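Local coordinates for putative tagatose-6-phosphate ketose/aldose isomerase (Escherichia coli, PDB 3C3J), which is a putative ketose/aldose isomerase of the SIS (sugar isomerase) family, built from two SIS domains in each chain and assembled as a pair of chains, at residues A[332-335]-A[336-339]; A[18-21]-A[22-25]; A[285-288]-A[289-293]; A[10-14]-A[15-19]. One frame throughout, in Å; residues are numbered along the deposited sequence.

Contact 1 (A[332-335]-A[336-339]); sequences HFID and VEQA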
# COMPACT_ATOMS: atom_id res chain seq x y z
N HIS A 332 12.94 -5.70 25.72
CA HIS A 332 11.75 -5.70 24.84
C HIS A 332 11.89 -4.53 23.88
O HIS A 332 12.25 -3.43 24.30
CB HIS A 332 10.45 -5.55 25.64
CG HIS A 332 9.23 -5.52 24.78
ND1 HIS A 332 8.60 -4.34 24.43
CD2 HIS A 332 8.55 -6.51 24.16
CE1 HIS A 332 7.57 -4.62 23.65
NE2 HIS A 332 7.50 -5.92 23.48
N PHE A 333 11.67 -4.79 22.59
CA PHE A 333 11.63 -3.78 21.55
C PHE A 333 10.18 -3.62 21.09
O PHE A 333 9.44 -4.59 20.98
CB PHE A 333 12.45 -4.21 20.31
CG PHE A 333 13.94 -3.97 20.40
CD1 PHE A 333 14.61 -3.90 21.61
CD2 PHE A 333 14.69 -3.91 19.21
CE1 PHE A 333 15.99 -3.71 21.65
CE2 PHE A 333 16.06 -3.75 19.24
CZ PHE A 333 16.71 -3.66 20.47
N ILE A 334 9.79 -2.39 20.77
CA ILE A 334 8.53 -2.15 20.11
C ILE A 334 8.71 -2.38 18.59
O ILE A 334 9.84 -2.55 18.10
CB ILE A 334 7.97 -0.75 20.42
CG1 ILE A 334 8.92 0.35 19.94
CG2 ILE A 334 7.67 -0.60 21.94
CD1 ILE A 334 8.35 1.79 20.14
N ASP A 335 7.61 -2.42 17.83
CA ASP A 335 7.74 -2.85 16.44
C ASP A 335 8.55 -1.89 15.57
O ASP A 335 9.26 -2.34 14.69
CB ASP A 335 6.39 -3.20 15.82
CG ASP A 335 5.92 -4.61 16.16
OD1 ASP A 335 6.76 -5.46 16.58
OD2 ASP A 335 4.71 -4.90 16.00
N VAL A 336 8.48 -0.59 15.84
CA VAL A 336 9.28 0.34 15.04
C VAL A 336 10.79 0.14 15.30
O VAL A 336 11.61 0.41 14.42
CB VAL A 336 8.86 1.83 15.21
CG1 VAL A 336 7.43 2.08 14.64
CG2 VAL A 336 9.02 2.31 16.70
N GLU A 337 11.15 -0.30 16.51
CA GLU A 337 12.54 -0.70 16.83
C GLU A 337 12.93 -2.00 16.14
O GLU A 337 14.01 -2.07 15.56
CB GLU A 337 12.75 -0.81 18.33
CG GLU A 337 12.64 0.57 19.03
CD GLU A 337 12.76 0.48 20.55
OE1 GLU A 337 12.24 -0.52 21.10
OE2 GLU A 337 13.35 1.40 21.18
N GLN A 338 12.05 -3.00 16.20
CA GLN A 338 12.23 -4.27 15.49
C GLN A 338 12.46 -4.16 13.98
O GLN A 338 13.14 -5.01 13.40
CB GLN A 338 10.98 -5.15 15.65
CG GLN A 338 10.82 -5.81 17.00
CD GLN A 338 10.14 -7.17 16.87
OE1 GLN A 338 9.01 -7.31 16.34
NE2 GLN A 338 10.82 -8.18 17.35
N ALA A 339 11.82 -3.18 13.35
CA ALA A 339 11.94 -2.97 11.92
C ALA A 339 13.42 -2.93 11.52
O ALA A 339 13.80 -3.51 10.51
CB ALA A 339 11.24 -1.66 11.49
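E337 OE1 has two partners. The backbone N of I334 donates to it at 3.1 Å, with an N-H...O angle of 156°. That donor meets the carboxylate on its anti side, 22° out of plane. R331, just before the contact, adds a salt bridge to the same oxygen. Both partners lie in the loop before helix 335-356, and the carboxylate reaches back to it from the first turn. E337 CG lies anti to the carbonyl carbon (chi1 -66°) and the chain runs extended to CD, which carries OE1 back past I334. On the way, E337 CB comes to 3.8 Å from F333 CD2, and the two side chains cross at about a right angle. The F333 ring also packs against V200 of helix 198-210 and makes a cation-pi contact with R203. I334 is the N-cap residue. Its carbonyl O accepts from Q338 N at 2.9 Å, almost straight, and D335 O accepts from A339 N at 3.0 Å. This helix follows the last strand of the second SIS domain's parallel, Rossmann-like sheet. On another side I334 CD1 lies 3.5 Å from V336 CG2. The two side chains lie side by side, and W74 of helix 63-79 touches both. The D335 carboxylate turns to the loop at S283 and S284: OD2 pairs with S283 OG and OD1 with S284 N.

Contact 2 (A[18-21]-A[22-25]); sequences EEIR and HQPR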
# COMPACT_ATOMS: atom_id res chain seq x y z
N GLU A 18 29.49 -2.36 2.63
CA GLU A 18 30.04 -1.32 3.48
C GLU A 18 28.93 -0.50 4.15
O GLU A 18 28.98 -0.21 5.33
CB GLU A 18 30.93 -0.39 2.66
CG GLU A 18 31.82 0.55 3.49
CD GLU A 18 31.15 1.86 3.91
OE1 GLU A 18 30.36 2.40 3.12
OE2 GLU A 18 31.43 2.35 5.04
N GLU A 19 27.92 -0.17 3.35
CA GLU A 19 26.80 0.64 3.77
C GLU A 19 25.88 -0.11 4.74
O GLU A 19 25.33 0.46 5.68
CB GLU A 19 26.09 1.21 2.52
CG GLU A 19 27.00 2.30 1.88
CD GLU A 19 26.81 2.59 0.41
OE1 GLU A 19 25.88 2.04 -0.25
OE2 GLU A 19 27.65 3.41 -0.08
N ILE A 20 25.72 -1.40 4.52
CA ILE A 20 24.97 -2.23 5.46
C ILE A 20 25.70 -2.27 6.80
O ILE A 20 25.11 -2.02 7.86
CB ILE A 20 24.75 -3.66 4.95
CG1 ILE A 20 23.80 -3.66 3.75
CG2 ILE A 20 24.18 -4.54 6.08
CD1 ILE A 20 23.84 -4.97 2.94
N ARG A 21 27.00 -2.55 6.76
CA ARG A 21 27.75 -2.75 8.00
C ARG A 21 27.93 -1.49 8.85
O ARG A 21 28.04 -1.60 10.07
CB ARG A 21 29.10 -3.39 7.71
CG ARG A 21 28.99 -4.81 7.21
CD ARG A 21 30.37 -5.40 7.03
NE ARG A 21 30.37 -6.81 6.60
CZ ARG A 21 30.16 -7.84 7.42
NH1 ARG A 21 29.83 -7.65 8.68
NH2 ARG A 21 30.23 -9.08 6.95
N HIS A 22 27.98 -0.30 8.24
CA HIS A 22 28.14 0.95 9.00
C HIS A 22 26.85 1.55 9.57
O HIS A 22 26.86 2.63 10.16
CB HIS A 22 29.01 1.99 8.24
CG HIS A 22 28.36 2.68 7.08
ND1 HIS A 22 27.03 3.01 7.02
CD2 HIS A 22 28.92 3.18 5.95
CE1 HIS A 22 26.79 3.67 5.89
NE2 HIS A 22 27.92 3.78 5.22
N GLN A 23 25.74 0.82 9.45
CA GLN A 23 24.45 1.30 9.95
C GLN A 23 24.37 1.57 11.46
O GLN A 23 24.03 2.71 11.84
CB GLN A 23 23.35 0.36 9.49
CG GLN A 23 22.95 0.65 8.05
CD GLN A 23 21.95 -0.36 7.54
OE1 GLN A 23 22.23 -1.57 7.51
NE2 GLN A 23 20.77 0.11 7.17
N PRO A 24 24.68 0.57 12.32
CA PRO A 24 24.60 0.85 13.76
C PRO A 24 25.39 2.11 14.18
O PRO A 24 24.87 2.96 14.91
CB PRO A 24 25.15 -0.45 14.40
CG PRO A 24 24.93 -1.46 13.41
CD PRO A 24 25.08 -0.82 12.08
N ARG A 25 26.58 2.28 13.64
CA ARG A 25 27.40 3.43 13.97
C ARG A 25 26.77 4.71 13.45
O ARG A 25 26.77 5.73 14.14
CB ARG A 25 28.79 3.26 13.36
CG ARG A 25 29.78 4.33 13.75
CD ARG A 25 31.13 3.93 13.34
NE ARG A 25 31.19 3.80 11.89
CZ ARG A 25 32.25 3.38 11.22
NH1 ARG A 25 33.33 3.01 11.86
NH2 ARG A 25 32.20 3.33 9.90
O HOH W 1 28.31 0.12 12.33
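Helix 15-21 ends here and helix 23-49 begins, with H22 as the joint. H22 leaves helical backbone angles and is also the N-cap of the second helix. Its N still donates to E18 O at 3.1 Å, the last i to i+4 bond of this turn. Q23 N makes a weak bond to I20 O at 3.3 Å. A water donates to R21 O at 2.9 Å and accepts from R25 N. The imidazole of H22 folds back along the first helix. Its CG sits between the backbone N and the carbonyl carbon (chi1 74°), and this brings one ring face over E19 CA. E19 CA stands 3.7 Å from the centroid of the H22 ring, 15° off the normal, a CH-pi contact. The E19 carboxylate points on to the backbone N atoms of R168 and G169. I20 packs on Q347, T348 and L351 of helix 335-356, and P24 on A201 and Q205 of helix 198-210. R21 forms a salt bridge with E17 and a cation-pi contact with F214. The weak Q23 bond implies that direct helical hydrogen bonding lapses at this joint, with one water joining R21 O and R25 N across the break.

Contact 3 (A[285-288]-A[289-293]); sequences HPYT and RQYDL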
# COMPACT_ATOMS: atom_id res chain seq x y z
N HIS A 285 4.63 -7.18 19.76
CA HIS A 285 3.47 -6.72 20.48
C HIS A 285 2.64 -7.94 20.86
O HIS A 285 2.33 -8.78 20.01
CB HIS A 285 2.64 -5.71 19.68
CG HIS A 285 1.59 -5.02 20.49
ND1 HIS A 285 0.44 -5.66 20.91
CD2 HIS A 285 1.52 -3.75 20.97
CE1 HIS A 285 -0.30 -4.81 21.62
NE2 HIS A 285 0.33 -3.65 21.66
N PRO A 286 2.31 -8.08 22.14
CA PRO A 286 1.67 -9.31 22.62
C PRO A 286 0.26 -9.58 22.03
O PRO A 286 -0.14 -10.73 21.88
CB PRO A 286 1.63 -9.11 24.13
CG PRO A 286 1.61 -7.62 24.30
CD PRO A 286 2.52 -7.10 23.23
N TYR A 287 -0.47 -8.54 21.65
CA TYR A 287 -1.73 -8.74 20.94
C TYR A 287 -1.49 -9.14 19.47
O TYR A 287 -1.94 -10.21 19.00
CB TYR A 287 -2.58 -7.46 21.03
CG TYR A 287 -3.84 -7.58 20.25
CD1 TYR A 287 -4.92 -8.32 20.73
CD2 TYR A 287 -3.96 -6.97 19.01
CE1 TYR A 287 -6.08 -8.44 19.99
CE2 TYR A 287 -5.11 -7.06 18.28
CZ TYR A 287 -6.17 -7.80 18.75
OH TYR A 287 -7.29 -7.88 17.99
N THR A 288 -0.77 -8.26 18.78
CA THR A 288 -0.49 -8.37 17.34
C THR A 288 0.14 -9.71 16.98
O THR A 288 -0.29 -10.35 16.04
CB THR A 288 0.44 -7.25 16.88
OG1 THR A 288 -0.08 -5.96 17.31
CG2 THR A 288 0.65 -7.28 15.35
N ARG A 289 1.12 -10.14 17.76
CA ARG A 289 1.86 -11.36 17.42
C ARG A 289 1.03 -12.63 17.42
O ARG A 289 1.35 -13.57 16.73
CB ARG A 289 3.07 -11.53 18.30
CG ARG A 289 2.81 -11.85 19.71
CD ARG A 289 4.10 -11.66 20.53
NE ARG A 289 5.27 -12.30 19.92
CZ ARG A 289 5.59 -13.58 20.07
NH1 ARG A 289 4.84 -14.37 20.83
NH2 ARG A 289 6.67 -14.06 19.47
N GLN A 290 -0.07 -12.64 18.15
CA GLN A 290 -0.99 -13.78 18.11
C GLN A 290 -1.46 -14.06 16.68
O GLN A 290 -1.52 -15.19 16.25
CB GLN A 290 -2.18 -13.51 19.02
CG GLN A 290 -1.79 -13.29 20.45
CD GLN A 290 -2.98 -12.94 21.25
OE1 GLN A 290 -3.48 -11.80 21.19
NE2 GLN A 290 -3.53 -13.93 21.93
N TYR A 291 -1.74 -13.00 15.94
CA TYR A 291 -2.20 -13.12 14.57
C TYR A 291 -1.08 -13.58 13.65
O TYR A 291 -1.30 -14.39 12.75
CB TYR A 291 -2.78 -11.78 14.09
CG TYR A 291 -4.07 -11.40 14.80
CD1 TYR A 291 -5.30 -11.83 14.32
CD2 TYR A 291 -4.05 -10.65 15.96
CE1 TYR A 291 -6.47 -11.50 14.97
CE2 TYR A 291 -5.20 -10.32 16.63
CZ TYR A 291 -6.41 -10.75 16.13
OH TYR A 291 -7.57 -10.42 16.78
N ASP A 292 0.12 -13.04 13.87
CA ASP A 292 1.32 -13.47 13.12
C ASP A 292 1.59 -14.95 13.30
O ASP A 292 1.86 -15.66 12.33
CB ASP A 292 2.56 -12.69 13.55
CG ASP A 292 2.44 -11.18 13.26
OD1 ASP A 292 1.56 -10.77 12.48
OD2 ASP A 292 3.24 -10.42 13.84
N LEU A 293 1.49 -15.42 14.53
CA LEU A 293 1.77 -16.82 14.82
C LEU A 293 0.67 -17.77 14.29
O LEU A 293 0.98 -18.87 13.85
CB LEU A 293 2.02 -17.00 16.31
CG LEU A 293 3.29 -16.38 16.87
CD1 LEU A 293 3.37 -16.73 18.35
CD2 LEU A 293 4.55 -16.91 16.16
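This is a local contact at the N-terminal end of helix 288-302, in the second SIS domain, where the loop after strand 276-281 turns into the helix. Y287 and Y291, one turn apart, carry it. Their rings form an offset edge-to-face pair, with centroids 5.3 Å apart and planes at 62°. The edge of Y291 points at the face of Y287, with Y291 CE2 3.4 Å from Y287 CZ. The phenols also meet: Y291 OH donates to Y287 OH at 2.8 Å. Y287 CG is anti to the backbone N (chi1 177°), which brings its ring face to the edge of Y291. H285 sets the turn from the loop side. Its ND1 accepts from Y287 N at 3.1 Å, a capping bond, and its carbonyl O accepts from R289 N at 2.9 Å. The aliphatic part of R289 lies over that carbonyl, while its NE bonds to S283 O. Both phenols have partners on the second subunit: Y287 OH bonds V92 O, and Y291 OH bonds H380 N. The helix start is wedged between its own domain, where D292 bonds S232 and packs on P261 of helix 261-264, and the other chain, which T288 meets at T93, the end of helix 88-93.

Contact 4 (A[10-14]-A[15-19]); sequences AATGT and WTEEE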
# COMPACT_ATOMS: atom_id res chain seq x y z
N ALA A 10 34.50 -5.28 4.62
CA ALA A 10 33.53 -5.56 3.56
C ALA A 10 34.15 -6.48 2.49
O ALA A 10 34.51 -6.04 1.39
CB ALA A 10 33.00 -4.26 2.95
N ALA A 11 34.22 -7.76 2.81
CA ALA A 11 34.88 -8.78 1.96
C ALA A 11 34.26 -8.99 0.56
O ALA A 11 34.94 -9.47 -0.35
CB ALA A 11 35.00 -10.10 2.71
N THR A 12 33.00 -8.61 0.33
CA THR A 12 32.49 -8.61 -1.04
C THR A 12 33.08 -7.53 -1.93
O THR A 12 32.89 -7.58 -3.13
CB THR A 12 30.96 -8.44 -1.12
OG1 THR A 12 30.60 -7.14 -0.67
CG2 THR A 12 30.26 -9.53 -0.31
N GLY A 13 33.74 -6.54 -1.35
CA GLY A 13 34.25 -5.39 -2.09
C GLY A 13 33.19 -4.42 -2.60
O GLY A 13 33.50 -3.55 -3.42
N THR A 14 31.95 -4.54 -2.11
CA THR A 14 30.83 -3.73 -2.59
C THR A 14 30.57 -2.56 -1.65
O THR A 14 30.76 -2.66 -0.44
CB THR A 14 29.53 -4.58 -2.78
OG1 THR A 14 29.06 -5.09 -1.52
CG2 THR A 14 29.76 -5.77 -3.75
N TRP A 15 30.15 -1.44 -2.22
CA TRP A 15 29.67 -0.31 -1.44
C TRP A 15 28.46 -0.71 -0.61
O TRP A 15 28.28 -0.21 0.50
CB TRP A 15 29.28 0.87 -2.34
CG TRP A 15 30.43 1.50 -3.06
CD1 TRP A 15 30.62 1.59 -4.42
CD2 TRP A 15 31.55 2.13 -2.45
NE1 TRP A 15 31.80 2.25 -4.68
CE2 TRP A 15 32.39 2.59 -3.49
CE3 TRP A 15 31.93 2.37 -1.13
CZ2 TRP A 15 33.58 3.26 -3.25
CZ3 TRP A 15 33.13 3.05 -0.89
CH2 TRP A 15 33.92 3.49 -1.94
N THR A 16 27.61 -1.58 -1.16
CA THR A 16 26.37 -1.99 -0.49
C THR A 16 26.70 -2.69 0.82
O THR A 16 26.10 -2.38 1.86
CB THR A 16 25.45 -2.82 -1.43
OG1 THR A 16 25.20 -2.07 -2.63
CG2 THR A 16 24.10 -3.13 -0.76
N GLU A 17 27.69 -3.59 0.81
CA GLU A 17 28.09 -4.26 2.05
C GLU A 17 28.63 -3.28 3.08
O GLU A 17 28.29 -3.37 4.26
CB GLU A 17 29.10 -5.37 1.80
CG GLU A 17 29.48 -6.04 3.11
CD GLU A 17 30.50 -7.15 2.97
OE1 GLU A 17 31.09 -7.30 1.87
OE2 GLU A 17 30.73 -7.84 3.99
N GLU A 18 29.49 -2.36 2.63
CA GLU A 18 30.04 -1.32 3.48
C GLU A 18 28.93 -0.50 4.15
O GLU A 18 28.98 -0.21 5.33
CB GLU A 18 30.93 -0.39 2.66
CG GLU A 18 31.82 0.55 3.49
CD GLU A 18 31.15 1.86 3.91
OE1 GLU A 18 30.36 2.40 3.12
OE2 GLU A 18 31.43 2.35 5.04
N GLU A 19 27.92 -0.17 3.35
CA GLU A 19 26.80 0.64 3.77
C GLU A 19 25.88 -0.11 4.74
O GLU A 19 25.33 0.46 5.68
CB GLU A 19 26.09 1.21 2.52
CG GLU A 19 27.00 2.30 1.88
CD GLU A 19 26.81 2.59 0.41
OE1 GLU A 19 25.88 2.04 -0.25
OE2 GLU A 19 27.65 3.41 -0.08
O HOH W 2 32.03 -10.01 4.25
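E17 OE1 is held by the backbone N and the hydroxyl of T12. T12 OG1 donates to it at 2.6 Å, a short bond, and T12 N donates at 2.8 Å with an N-H...O angle of 154°. The two donors come from different sides. The backbone N uses the syn lone pair, and the hydroxyl meets the anti side, 22° out of the carboxylate plane. E17 CG is anti to the backbone N (chi1 -180°) and the chain is extended beyond it, which carries the carboxylate back to the turn at A10-T12. On its way it passes the methyl of A10, whose CB lies 3.9 Å from E17 CG. The other oxygen, OE2, accepts from a water at 2.5 Å.

The next shell fixes T12 itself. Residues A10 to G13 form a type I beta turn, closed by G13 N to A10 O. T12 OG1 accepts from T14 N, an ST turn, and also from T14 OG1 at 2.7 Å. T14 is the N-cap of helix 15-21: its OG1 accepts from E17 N at 3.1 Å. Further out, on helix 335-356, L355 packs on T12, and L351 on T14, T16 and E17. D362 bonds W15 N and T16 OG1. The hydroxyls thus link up in series. T14 OG1 accepts from E17 N and donates to T12 OG1, which donates to E17 OE1. Two donors on OE1 and the water on OE2 would probably favour the ionised form of E17.

How the contacts relate
Along the chain the order is contact 4, contact 2, contact 3, contact 1. Contacts 4 and 2 share E18 and E19: one opens helix 15-21, the other closes it and starts helix 23-49. Their centres are about 10 Å apart. Contacts 3 and 1 both lie in the second SIS domain, where loops after strands of its parallel sheet enter helices 288-302 and 335-356. Their centres are about 13 Å apart and they touch by packing at D335 and H285. Helix 335-356 links the groups: it starts in contact 1, and further along packs against contacts 2 and 4. The N-terminal helices are thereby tied to the second domain, while contact 3 faces the second subunit.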